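Local coordinates for sterol carrier protein 2 (PDB 2CX7) that probably binds sterols or other lipids in an apolar interior and carries them between membranes, as other members of the SCP-2 sterol transfer family do, at residues A[4-9]-A[62-66]; A[11-16]-A[125-129]; A[32-38]-A[72-78]. All coordinates share one frame; numbering follows the deposited sequence.

Contact 1 of 3, residues A[4-9]-A[62-66]; sequences FTEAWA and GAKAV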
ATOM      1  N   PHE A   4      -8.800   0.172  -4.558  1.00 27.61           N
ATOM      2  CA  PHE A   4      -8.655   1.614  -4.405  1.00 31.31           C
ATOM      3  C   PHE A   4      -9.948   2.406  -4.223  1.00 31.14           C
ATOM      4  O   PHE A   4     -10.076   3.527  -4.715  1.00 36.80           O
ATOM      5  CB  PHE A   4      -7.833   2.183  -5.570  1.00 30.34           C
ATOM      6  CG  PHE A   4      -6.447   1.601  -5.661  1.00 27.44           C
ATOM      7  CD1 PHE A   4      -6.183   0.518  -6.497  1.00 25.15           C
ATOM      8  CD2 PHE A   4      -5.420   2.097  -4.862  1.00 25.94           C
ATOM      9  CE1 PHE A   4      -4.915  -0.064  -6.531  1.00 25.96           C
ATOM     10  CE2 PHE A   4      -4.143   1.524  -4.885  1.00 23.53           C
ATOM     11  CZ  PHE A   4      -3.892   0.440  -5.722  1.00 26.42           C
ATOM     12  N   THR A   5     -10.900   1.813  -3.512  1.00 28.43           N
ATOM     13  CA  THR A   5     -12.167   2.473  -3.212  1.00 29.66           C
ATOM     14  C   THR A   5     -12.193   2.650  -1.700  1.00 30.13           C
ATOM     15  O   THR A   5     -11.481   1.944  -0.981  1.00 26.46           O
ATOM     16  CB  THR A   5     -13.382   1.621  -3.627  1.00 30.72           C
ATOM     17  OG1 THR A   5     -13.316   0.346  -2.979  1.00 29.17           O
ATOM     18  CG2 THR A   5     -13.410   1.427  -5.142  1.00 29.26           C
ATOM     19  N   GLU A   6     -13.004   3.583  -1.215  1.00 29.89           N
ATOM     20  CA  GLU A   6     -13.088   3.830   0.220  1.00 30.21           C
ATOM     21  C   GLU A   6     -13.484   2.568   0.981  1.00 29.20           C
ATOM     22  O   GLU A   6     -12.952   2.290   2.057  1.00 29.45           O
ATOM     23  CB  GLU A   6     -14.088   4.953   0.510  1.00 31.91           C
ATOM     24  CG  GLU A   6     -13.983   5.505   1.924  1.00 31.66           C
ATOM     25  CD  GLU A   6     -12.567   5.925   2.265  1.00 36.53           C
ATOM     26  OE1 GLU A   6     -11.692   5.042   2.387  1.00 40.82           O
ATOM     27  OE2 GLU A   6     -12.319   7.139   2.403  1.00 43.51           O
ATOM     28  N   ALA A   7     -14.412   1.802   0.419  1.00 27.81           N
ATOM     29  CA  ALA A   7     -14.855   0.567   1.047  1.00 29.91           C
ATOM     30  C   ALA A   7     -13.688  -0.410   1.177  1.00 28.26           C
ATOM     31  O   ALA A   7     -13.554  -1.109   2.182  1.00 24.35           O
ATOM     32  CB  ALA A   7     -15.981  -0.063   0.229  1.00 32.37           C
ATOM     33  N   TRP A   8     -12.840  -0.447   0.154  1.00 23.63           N
ATOM     34  CA  TRP A   8     -11.685  -1.339   0.154  1.00 25.84           C
ATOM     35  C   TRP A   8     -10.701  -0.879   1.226  1.00 23.22           C
ATOM     36  O   TRP A   8     -10.228  -1.675   2.037  1.00 25.12           O
ATOM     37  CB  TRP A   8     -10.997  -1.316  -1.218  1.00 23.14           C
ATOM     38  CG  TRP A   8      -9.989  -2.406  -1.391  1.00 24.70           C
ATOM     39  CD1 TRP A   8     -10.231  -3.692  -1.778  1.00 23.87           C
ATOM     40  CD2 TRP A   8      -8.582  -2.325  -1.126  1.00 26.89           C
ATOM     41  NE1 TRP A   8      -9.064  -4.418  -1.771  1.00 29.25           N
ATOM     42  CE2 TRP A   8      -8.037  -3.603  -1.372  1.00 23.71           C
ATOM     43  CE3 TRP A   8      -7.731  -1.297  -0.699  1.00 22.22           C
ATOM     44  CZ2 TRP A   8      -6.676  -3.884  -1.208  1.00 30.39           C
ATOM     45  CZ3 TRP A   8      -6.377  -1.576  -0.535  1.00 26.95           C
ATOM     46  CH2 TRP A   8      -5.863  -2.858  -0.789  1.00 27.40           C
ATOM     47  N   ALA A   9     -10.405   0.414   1.226  1.00 23.77           N
ATOM     48  CA  ALA A   9      -9.478   0.990   2.196  1.00 24.51           C
ATOM     49  C   ALA A   9      -9.872   0.638   3.625  1.00 28.00           C
ATOM     50  O   ALA A   9      -9.017   0.278   4.440  1.00 22.69           O
ATOM     51  CB  ALA A   9      -9.423   2.491   2.035  1.00 18.77           C
ATOM     52  N   GLY A  62      -5.998   3.882  10.843  1.00 21.26           N
ATOM     53  CA  GLY A  62      -6.970   4.475   9.945  1.00 22.63           C
ATOM     54  C   GLY A  62      -6.513   4.384   8.506  1.00 24.81           C
ATOM     55  O   GLY A  62      -5.317   4.306   8.225  1.00 20.97           O
ATOM     56  N   ALA A  63      -7.473   4.376   7.592  1.00 26.39           N
ATOM     57  CA  ALA A  63      -7.165   4.301   6.172  1.00 23.96           C
ATOM     58  C   ALA A  63      -8.147   5.201   5.436  1.00 28.10           C
ATOM     59  O   ALA A  63      -9.148   5.634   6.003  1.00 31.61           O
ATOM     60  CB  ALA A  63      -7.293   2.874   5.690  1.00 22.26           C
ATOM     61  N   LYS A  64      -7.858   5.496   4.179  1.00 23.90           N
ATOM     62  CA  LYS A  64      -8.753   6.339   3.402  1.00 27.69           C
ATOM     63  C   LYS A  64      -8.336   6.318   1.948  1.00 29.98           C
ATOM     64  O   LYS A  64      -7.145   6.247   1.634  1.00 26.32           O
ATOM     65  CB  LYS A  64      -8.719   7.780   3.916  1.00 28.56           C
ATOM     66  CG  LYS A  64      -7.367   8.457   3.779  1.00 30.39           C
ATOM     67  CD  LYS A  64      -7.425   9.896   4.243  1.00 36.11           C
ATOM     68  CE  LYS A  64      -6.067  10.552   4.140  1.00 39.71           C
ATOM     69  NZ  LYS A  64      -6.100  11.956   4.623  1.00 43.12           N
ATOM     70  N   ALA A  65      -9.329   6.350   1.068  1.00 26.80           N
ATOM     71  CA  ALA A  65      -9.071   6.385  -0.360  1.00 26.13           C
ATOM     72  C   ALA A  65      -9.169   7.858  -0.709  1.00 29.36           C
ATOM     73  O   ALA A  65     -10.101   8.556  -0.284  1.00 25.77           O
ATOM     74  CB  ALA A  65     -10.120   5.583  -1.118  1.00 27.11           C
ATOM     75  N   VAL A  66      -8.194   8.342  -1.462  1.00 25.93           N
ATOM     76  CA  VAL A  66      -8.180   9.732  -1.847  1.00 28.23           C
ATOM     77  C   VAL A  66      -8.021   9.872  -3.348  1.00 31.27           C
ATOM     78  O   VAL A  66      -7.210   9.184  -3.972  1.00 23.14           O
ATOM     79  CB  VAL A  66      -7.032  10.491  -1.147  1.00 29.45           C
ATOM     80  CG1 VAL A  66      -7.006  11.944  -1.602  1.00 32.64           C
ATOM     81  CG2 VAL A  66      -7.209  10.414   0.358  1.00 35.35           C
TER
HETATM   82  O   HOH W   1     -11.711   9.643   1.685  1.00 43.37           O

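Contact 2 of 3, residues A[11-16]-A[125-129]; sequences AYCRKL and VAREV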
ATOM      1  N   ALA A  11     -11.869  -1.872   4.593  1.00 21.45           N
ATOM      2  CA  ALA A  11     -11.781  -3.311   4.788  1.00 21.56           C
ATOM      3  C   ALA A  11     -10.328  -3.742   4.953  1.00 19.82           C
ATOM      4  O   ALA A  11     -10.036  -4.701   5.663  1.00 20.19           O
ATOM      5  CB  ALA A  11     -12.411  -4.046   3.604  1.00 25.36           C
ATOM      6  N   TYR A  12      -9.425  -3.027   4.285  1.00 16.88           N
ATOM      7  CA  TYR A  12      -7.997  -3.338   4.343  1.00 19.37           C
ATOM      8  C   TYR A  12      -7.435  -3.002   5.727  1.00 18.23           C
ATOM      9  O   TYR A  12      -6.709  -3.799   6.318  1.00 19.82           O
ATOM     10  CB  TYR A  12      -7.271  -2.553   3.253  1.00 19.75           C
ATOM     11  CG  TYR A  12      -5.787  -2.811   3.135  1.00 15.14           C
ATOM     12  CD1 TYR A  12      -5.243  -4.065   3.421  1.00 13.19           C
ATOM     13  CD2 TYR A  12      -4.938  -1.820   2.643  1.00 21.58           C
ATOM     14  CE1 TYR A  12      -3.889  -4.327   3.209  1.00 13.06           C
ATOM     15  CE2 TYR A  12      -3.590  -2.070   2.426  1.00 20.32           C
ATOM     16  CZ  TYR A  12      -3.073  -3.322   2.705  1.00 20.08           C
ATOM     17  OH  TYR A  12      -1.750  -3.576   2.432  1.00 19.38           O
ATOM     18  N   CYS A  13      -7.782  -1.827   6.241  1.00 17.39           N
ATOM     19  CA  CYS A  13      -7.313  -1.409   7.566  1.00 20.72           C
ATOM     20  C   CYS A  13      -7.762  -2.444   8.587  1.00 18.80           C
ATOM     21  O   CYS A  13      -6.978  -2.872   9.431  1.00 17.70           O
ATOM     22  CB  CYS A  13      -7.878  -0.032   7.915  1.00 20.12           C
ATOM     23  SG  CYS A  13      -7.133   0.887   9.321  1.00 25.41           S
ATOM     24  N   ARG A  14      -9.019  -2.867   8.497  1.00 21.94           N
ATOM     25  CA  ARG A  14      -9.546  -3.866   9.415  1.00 20.10           C
ATOM     26  C   ARG A  14      -8.787  -5.183   9.294  1.00 21.30           C
ATOM     27  O   ARG A  14      -8.425  -5.791  10.301  1.00 19.90           O
ATOM     28  CB  ARG A  14     -11.036  -4.104   9.142  1.00 29.41           C
ATOM     29  CG  ARG A  14     -11.669  -5.093  10.093  1.00 30.85           C
ATOM     30  CD  ARG A  14     -13.150  -5.279   9.811  1.00 35.23           C
ATOM     31  NE  ARG A  14     -13.767  -6.157  10.800  1.00 40.34           N
ATOM     32  CZ  ARG A  14     -14.996  -6.656  10.696  1.00 48.74           C
ATOM     33  NH1 ARG A  14     -15.751  -6.363   9.642  1.00 47.29           N
ATOM     34  NH2 ARG A  14     -15.469  -7.452  11.645  1.00 48.66           N
ATOM     35  N   LYS A  15      -8.543  -5.627   8.061  1.00 19.92           N
ATOM     36  CA  LYS A  15      -7.821  -6.876   7.833  1.00 17.66           C
ATOM     37  C   LYS A  15      -6.410  -6.820   8.412  1.00 17.52           C
ATOM     38  O   LYS A  15      -5.906  -7.814   8.936  1.00 17.64           O
ATOM     39  CB  LYS A  15      -7.746  -7.192   6.339  1.00 23.70           C
ATOM     40  CG  LYS A  15      -8.918  -8.001   5.813  1.00 33.01           C
ATOM     41  CD  LYS A  15      -8.914  -9.420   6.377  1.00 34.89           C
ATOM     42  CE  LYS A  15      -9.964 -10.278   5.680  1.00 42.61           C
ATOM     43  NZ  LYS A  15      -9.933 -11.706   6.111  1.00 39.44           N
ATOM     44  N   LEU A  16      -5.774  -5.659   8.305  1.00 17.58           N
ATOM     45  CA  LEU A  16      -4.428  -5.496   8.850  1.00 13.90           C
ATOM     46  C   LEU A  16      -4.469  -5.584  10.369  1.00 15.04           C
ATOM     47  O   LEU A  16      -3.577  -6.145  10.982  1.00 14.89           O
ATOM     48  CB  LEU A  16      -3.835  -4.147   8.429  1.00 15.59           C
ATOM     49  CG  LEU A  16      -3.391  -4.024   6.966  1.00 13.67           C
ATOM     50  CD1 LEU A  16      -3.024  -2.579   6.675  1.00 14.66           C
ATOM     51  CD2 LEU A  16      -2.185  -4.951   6.703  1.00 11.31           C
ATOM     52  N   VAL A 125      -1.714  -9.373   2.992  1.00 16.34           N
ATOM     53  CA  VAL A 125      -3.017  -9.069   3.581  1.00 18.37           C
ATOM     54  C   VAL A 125      -3.946  -8.424   2.552  1.00 18.73           C
ATOM     55  O   VAL A 125      -5.135  -8.750   2.487  1.00 21.35           O
ATOM     56  CB  VAL A 125      -2.877  -8.132   4.818  1.00 16.29           C
ATOM     57  CG1 VAL A 125      -4.247  -7.598   5.250  1.00 17.91           C
ATOM     58  CG2 VAL A 125      -2.238  -8.904   5.967  1.00 15.28           C
ATOM     59  N   ALA A 126      -3.401  -7.519   1.741  1.00 17.48           N
ATOM     60  CA  ALA A 126      -4.194  -6.837   0.722  1.00 19.51           C
ATOM     61  C   ALA A 126      -4.851  -7.863  -0.192  1.00 20.53           C
ATOM     62  O   ALA A 126      -6.017  -7.727  -0.565  1.00 20.08           O
ATOM     63  CB  ALA A 126      -3.300  -5.905  -0.093  1.00 16.94           C
ATOM     64  N   ARG A 127      -4.091  -8.896  -0.536  1.00 24.32           N
ATOM     65  CA  ARG A 127      -4.572  -9.954  -1.417  1.00 27.35           C
ATOM     66  C   ARG A 127      -5.801 -10.685  -0.867  1.00 32.10           C
ATOM     67  O   ARG A 127      -6.623 -11.183  -1.639  1.00 26.63           O
ATOM     68  CB  ARG A 127      -3.440 -10.957  -1.683  1.00 27.60           C
ATOM     69  CG  ARG A 127      -2.282 -10.387  -2.508  1.00 27.49           C
ATOM     70  CD  ARG A 127      -1.036 -11.270  -2.439  1.00 34.01           C
ATOM     71  NE  ARG A 127      -1.302 -12.650  -2.843  1.00 28.74           N
ATOM     72  CZ  ARG A 127      -0.401 -13.628  -2.802  1.00 30.68           C
ATOM     73  NH1 ARG A 127       0.835 -13.386  -2.380  1.00 23.92           N
ATOM     74  NH2 ARG A 127      -0.739 -14.856  -3.178  1.00 32.25           N
ATOM     75  N   GLU A 128      -5.928 -10.729   0.459  1.00 29.89           N
ATOM     76  CA  GLU A 128      -7.043 -11.424   1.109  1.00 33.07           C
ATOM     77  C   GLU A 128      -8.269 -10.561   1.392  1.00 32.94           C
ATOM     78  O   GLU A 128      -9.243 -11.028   1.994  1.00 35.28           O
ATOM     79  CB  GLU A 128      -6.557 -12.071   2.411  1.00 31.01           C
ATOM     80  CG  GLU A 128      -5.371 -13.010   2.211  1.00 38.76           C
ATOM     81  CD  GLU A 128      -5.681 -14.178   1.278  1.00 43.13           C
ATOM     82  OE1 GLU A 128      -4.731 -14.858   0.836  1.00 41.80           O
ATOM     83  OE2 GLU A 128      -6.872 -14.423   0.989  1.00 47.13           O
ATOM     84  N   VAL A 129      -8.228  -9.307   0.961  1.00 28.69           N
ATOM     85  CA  VAL A 129      -9.352  -8.407   1.163  1.00 27.19           C
ATOM     86  C   VAL A 129     -10.409  -8.695   0.106  1.00 32.88           C
ATOM     87  O   VAL A 129     -10.088  -8.853  -1.068  1.00 30.95           O
ATOM     88  CB  VAL A 129      -8.929  -6.936   1.036  1.00 23.94           C
ATOM     89  CG1 VAL A 129     -10.150  -6.034   1.159  1.00 24.49           C
ATOM     90  CG2 VAL A 129      -7.905  -6.594   2.111  1.00 25.89           C
TER

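Contact 3 of 3, residues A[32-38]-A[72-78]; sequences SLALAVR and ADFVIEA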
ATOM      1  N   SER A  32       2.988   7.033   7.933  1.00 17.99           N
ATOM      2  CA  SER A  32       1.864   6.792   7.031  1.00 17.04           C
ATOM      3  C   SER A  32       2.413   6.276   5.705  1.00 15.38           C
ATOM      4  O   SER A  32       3.558   6.555   5.347  1.00 16.74           O
ATOM      5  CB  SER A  32       1.058   8.079   6.820  1.00 17.55           C
ATOM      6  OG  SER A  32       1.885   9.158   6.419  1.00 18.36           O
ATOM      7  N   LEU A  33       1.603   5.509   4.987  1.00 14.78           N
ATOM      8  CA  LEU A  33       2.024   4.952   3.708  1.00 12.91           C
ATOM      9  C   LEU A  33       0.915   5.125   2.695  1.00 15.49           C
ATOM     10  O   LEU A  33      -0.232   4.746   2.953  1.00 16.11           O
ATOM     11  CB  LEU A  33       2.337   3.452   3.855  1.00 13.35           C
ATOM     12  CG  LEU A  33       2.561   2.623   2.580  1.00 16.33           C
ATOM     13  CD1 LEU A  33       3.858   3.048   1.901  1.00 17.47           C
ATOM     14  CD2 LEU A  33       2.639   1.128   2.948  1.00 15.35           C
ATOM     15  N   ALA A  34       1.258   5.691   1.543  1.00 14.58           N
ATOM     16  CA  ALA A  34       0.286   5.883   0.485  1.00 12.62           C
ATOM     17  C   ALA A  34       0.605   4.964  -0.677  1.00 16.79           C
ATOM     18  O   ALA A  34       1.752   4.900  -1.140  1.00 18.02           O
ATOM     19  CB  ALA A  34       0.287   7.336   0.010  1.00 15.16           C
ATOM     20  N   LEU A  35      -0.414   4.237  -1.124  1.00 14.00           N
ATOM     21  CA  LEU A  35      -0.305   3.352  -2.271  1.00 12.95           C
ATOM     22  C   LEU A  35      -1.037   4.148  -3.353  1.00 14.05           C
ATOM     23  O   LEU A  35      -2.273   4.237  -3.359  1.00 17.67           O
ATOM     24  CB  LEU A  35      -1.003   2.026  -1.984  1.00 15.88           C
ATOM     25  CG  LEU A  35      -0.543   1.327  -0.701  1.00 17.82           C
ATOM     26  CD1 LEU A  35      -1.244  -0.017  -0.593  1.00 19.99           C
ATOM     27  CD2 LEU A  35       0.987   1.164  -0.705  1.00 14.80           C
ATOM     28  N   ALA A  36      -0.263   4.739  -4.254  1.00 11.77           N
ATOM     29  CA  ALA A  36      -0.811   5.603  -5.288  1.00 11.57           C
ATOM     30  C   ALA A  36      -0.875   5.028  -6.700  1.00 12.50           C
ATOM     31  O   ALA A  36       0.071   4.389  -7.171  1.00 13.14           O
ATOM     32  CB  ALA A  36      -0.026   6.910  -5.305  1.00 16.52           C
ATOM     33  N   VAL A  37      -2.010   5.278  -7.352  1.00 14.09           N
ATOM     34  CA  VAL A  37      -2.274   4.859  -8.726  1.00 12.68           C
ATOM     35  C   VAL A  37      -2.143   6.105  -9.594  1.00 12.57           C
ATOM     36  O   VAL A  37      -2.781   7.122  -9.315  1.00 13.76           O
ATOM     37  CB  VAL A  37      -3.721   4.301  -8.887  1.00 16.52           C
ATOM     38  CG1 VAL A  37      -3.987   3.944 -10.354  1.00 12.64           C
ATOM     39  CG2 VAL A  37      -3.915   3.075  -8.010  1.00 17.16           C
ATOM     40  N   ARG A  38      -1.308   6.030 -10.633  1.00 10.65           N
ATOM     41  CA  ARG A  38      -1.101   7.152 -11.545  1.00 12.56           C
ATOM     42  C   ARG A  38      -2.390   7.424 -12.318  1.00 14.20           C
ATOM     43  O   ARG A  38      -3.229   6.529 -12.453  1.00 11.74           O
ATOM     44  CB  ARG A  38       0.013   6.817 -12.538  1.00 11.36           C
ATOM     45  CG  ARG A  38       1.364   6.537 -11.888  1.00 15.38           C
ATOM     46  CD  ARG A  38       2.453   6.342 -12.941  1.00 20.12           C
ATOM     47  NE  ARG A  38       3.765   6.223 -12.311  1.00 18.24           N
ATOM     48  CZ  ARG A  38       4.518   5.131 -12.332  1.00 17.68           C
ATOM     49  NH1 ARG A  38       4.101   4.033 -12.964  1.00 14.11           N
ATOM     50  NH2 ARG A  38       5.681   5.132 -11.702  1.00 15.99           N
ATOM     51  N   ALA A  72       1.770  11.466   2.621  1.00 27.83           N
ATOM     52  CA  ALA A  72       2.181  10.415   3.544  1.00 26.13           C
ATOM     53  C   ALA A  72       3.690  10.449   3.753  1.00 26.12           C
ATOM     54  O   ALA A  72       4.413  11.103   3.001  1.00 25.69           O
ATOM     55  CB  ALA A  72       1.762   9.050   3.001  1.00 19.90           C
ATOM     56  N   ASP A  73       4.159   9.746   4.779  1.00 25.72           N
ATOM     57  CA  ASP A  73       5.584   9.672   5.061  1.00 22.54           C
ATOM     58  C   ASP A  73       6.276   8.873   3.958  1.00 20.59           C
ATOM     59  O   ASP A  73       7.412   9.150   3.590  1.00 23.32           O
ATOM     60  CB  ASP A  73       5.823   9.013   6.417  1.00 24.83           C
ATOM     61  CG  ASP A  73       5.353   9.875   7.563  1.00 23.35           C
ATOM     62  OD1 ASP A  73       5.761  11.057   7.621  1.00 27.09           O
ATOM     63  OD2 ASP A  73       4.582   9.374   8.404  1.00 24.42           O
ATOM     64  N   PHE A  74       5.582   7.862   3.448  1.00 19.05           N
ATOM     65  CA  PHE A  74       6.111   7.056   2.364  1.00 14.74           C
ATOM     66  C   PHE A  74       5.053   6.999   1.277  1.00 11.59           C
ATOM     67  O   PHE A  74       3.873   6.819   1.563  1.00 15.58           O
ATOM     68  CB  PHE A  74       6.443   5.639   2.835  1.00 12.86           C
ATOM     69  CG  PHE A  74       7.574   5.580   3.823  1.00 17.09           C
ATOM     70  CD1 PHE A  74       7.344   5.798   5.177  1.00 19.41           C
ATOM     71  CD2 PHE A  74       8.873   5.318   3.392  1.00 20.64           C
ATOM     72  CE1 PHE A  74       8.396   5.755   6.095  1.00 21.70           C
ATOM     73  CE2 PHE A  74       9.932   5.274   4.294  1.00 20.01           C
ATOM     74  CZ  PHE A  74       9.693   5.492   5.650  1.00 23.31           C
ATOM     75  N   VAL A  75       5.482   7.170   0.034  1.00 12.14           N
ATOM     76  CA  VAL A  75       4.568   7.124  -1.092  1.00 15.47           C
ATOM     77  C   VAL A  75       5.125   6.189  -2.153  1.00 14.74           C
ATOM     78  O   VAL A  75       6.257   6.362  -2.616  1.00 13.94           O
ATOM     79  CB  VAL A  75       4.357   8.520  -1.708  1.00 18.03           C
ATOM     80  CG1 VAL A  75       3.454   8.423  -2.928  1.00 17.84           C
ATOM     81  CG2 VAL A  75       3.738   9.441  -0.673  1.00 16.74           C
ATOM     82  N   ILE A  76       4.339   5.171  -2.491  1.00 14.63           N
ATOM     83  CA  ILE A  76       4.718   4.206  -3.520  1.00 12.49           C
ATOM     84  C   ILE A  76       3.682   4.346  -4.626  1.00 12.54           C
ATOM     85  O   ILE A  76       2.493   4.085  -4.428  1.00 16.08           O
ATOM     86  CB  ILE A  76       4.695   2.763  -3.013  1.00 14.13           C
ATOM     87  CG1 ILE A  76       5.642   2.606  -1.821  1.00 15.25           C
ATOM     88  CG2 ILE A  76       5.117   1.823  -4.151  1.00 18.35           C
ATOM     89  CD1 ILE A  76       5.660   1.202  -1.227  1.00 17.44           C
ATOM     90  N   GLU A  77       4.153   4.747  -5.797  1.00 12.08           N
ATOM     91  CA  GLU A  77       3.293   4.994  -6.948  1.00 13.37           C
ATOM     92  C   GLU A  77       3.487   3.968  -8.060  1.00 13.07           C
ATOM     93  O   GLU A  77       4.591   3.441  -8.245  1.00 13.77           O
ATOM     94  CB  GLU A  77       3.597   6.404  -7.466  1.00 21.29           C
ATOM     95  CG  GLU A  77       3.009   6.763  -8.806  1.00 25.51           C
ATOM     96  CD  GLU A  77       3.603   8.064  -9.333  1.00 32.61           C
ATOM     97  OE1 GLU A  77       3.336   9.123  -8.726  1.00 28.74           O
ATOM     98  OE2 GLU A  77       4.351   8.021 -10.339  1.00 32.77           O
ATOM     99  N   ALA A  78       2.425   3.716  -8.821  1.00 10.09           N
ATOM    100  CA  ALA A  78       2.496   2.748  -9.907  1.00 10.20           C
ATOM    101  C   ALA A  78       1.280   2.851 -10.812  1.00 13.17           C
ATOM    102  O   ALA A  78       0.278   3.493 -10.461  1.00 13.93           O
ATOM    103  CB  ALA A  78       2.595   1.331  -9.332  1.00 10.02           C
TER

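Contact 1 of 3, residues A[4-9]-A[62-66]
The carboxylate of Glu-6 reaches from the first turn of its helix to the backbone of an edge strand, where Ala-65 N gives its hydrogen to OE1 at 3.0 Å. The donor comes from above the carboxylate plane, 38° out of it, and a second, weak bond runs from the same N to OE2. A water molecule donates both to Glu-6 OE2 and to Ala-65 O, so Ala-65 N is held directly and Ala-65 O through the water. With CG anti to the backbone N (chi1 -166°) and a bend at chi2, the chain turns back to the strand; glutamate has the length for this.

Beside this bond the alanine methyls let helix and strand come close: that of Ala-65 lies 3.6 Å from Thr-5 C, and Ala-9 CB sits 4.2 Å from Ala-63 CB. The start of the helix is set by Thr-5, the N-cap, whose OG1 accepts from Trp-8 N at 3.3 Å and also bonds to Glu-2 O.

Helix 6-17 thus lies against strand 59-67, an outermost strand of the sheet. Phe-4 and Ala-9 extend the packing to Val-51 on strand 49-56, and Phe-4 meets Trp-83 of helix 80-86 edge-to-face.

Contact 2 of 3, residues A[11-16]-A[125-129]
Tyr-12 turns its ring toward the last helical residues of the chain, bringing CE1 to 3.5 Å from Ala-126 CA and 3.7 Å from Ala-126 CB. The contact is helix-helix packing that joins the N-terminal helix 6-17 to the C-terminal helix 116-127 and the residues just after it, closing the two ends of the chain against each other. CG stands anti to the backbone N (chi1 -177°), which carries the ring over to helix 116-127. A methyl is all that Ala-126 places there, and this small size lets the aromatic ring come right up to the backbone. Val-125 CG1 meets the ring at its edge, near the ring plane, while Val-129 crosses the tyrosine side chain at about a right angle, its CG2 lying 3.9 Å from Tyr-12 CD1. From its own helix, one turn on, Leu-16 lays CD1 over one face, toward the ring's rim.

The two valines use their branches differently. CG1 of Val-125 touches both Leu-16 CD2 and Lys-15 CB, each 3.7 Å away. Val-129 splits its methyls, CG1 reaching Ala-11 CB at 3.9 Å and CG2 the tyrosine. Lys-15 slides past Val-129 in the opposite direction, and its CE comes 3.8 Å from Glu-128 O.

Tyr-12 OH goes beyond the segments to bond Leu-122 O, so the polar end of a buried ring is satisfied by the helix it packs on. The chemistry across 11-16 and 125-129 is therefore that of shape: methyls and an aromatic ring pack together through dispersion and burial of apolar surface, while partly exposed Lys-15 keeps its methylenes on the apolar side.

Contact 3 of 3, residues A[32-38]-A[72-78]
Leu-33 CD1 fills the angle between Phe-74 CB, 3.8 Å away, and Ile-76 CD1, 4.1 Å away, at the apolar centre of two neighbouring parallel strands. Strands 32-37 and 74-78 are the parallel pair within the five-stranded mixed sheet of the SCP-2 fold; their axes run 4.7 Å apart and differ by 13°. Leucine suits this place because CG, anti to the backbone N (chi1 170°), carries CD1 over to the partner strand. Leu-35, Val-37 and Ala-78 lie on this same face, where Trp-83 of helix 80-86 covers them. On the other face Ala-34 CB meets Val-75 CG2, and Ala-72 CB, just before the strand, comes to 3.7 Å from Ala-34 CB.

Between these faces the backbones bond in parallel fashion. Ala-34 and Ala-36 each give N-H to one residue of the partner strand and accept from another two places on; Ile-76 N reaches Ala-34 O almost straight, 179° at the hydrogen.

Both ends are polar. At the start, Ser-32 N donates to Asp-73 OD2 at 2.9 Å, meeting the anti side of the carboxylate, and Asp-73 N returns a bond to Ser-32 OG. Serine and aspartate thus serve the backbone amides where the strand pairing begins.

At the far end the extended arm of Arg-38 crosses Glu-77 at about a right angle, and NE makes a salt bridge with Glu-77 OE2 at 2.7 Å, though the place of that oxygen is less sure. The guanidinium also forms salt bridges with Asp-79 and Glu-103, and Ala-78 CA lies 3.7 Å above one face of it, toward the rim of the group.

Overall arrangement
Contacts 1 and 2 both draw on helix 6-17, but on successive turns: the first turn meets the edge strand 59-67, the later ones meet the C-terminal helix and the tail after it. They touch through Trp-8 with Val-129 and through the region of the Cys-13 to Cys-60 disulfide. Contact 3 lies within the same sheet as the strand of contact 1, and Phe-4 packs on Val-37 to join them. Contact 2 is the most buried and is apolar across its segments; contact 1 is partly buried and mixes alanine packing with a water-assisted carboxylate; contact 3, also partly buried but closest to the chain's centre, combines backbone bonding with charged ends. Contacts 2 and 3 lie about 17 Å apart between centres.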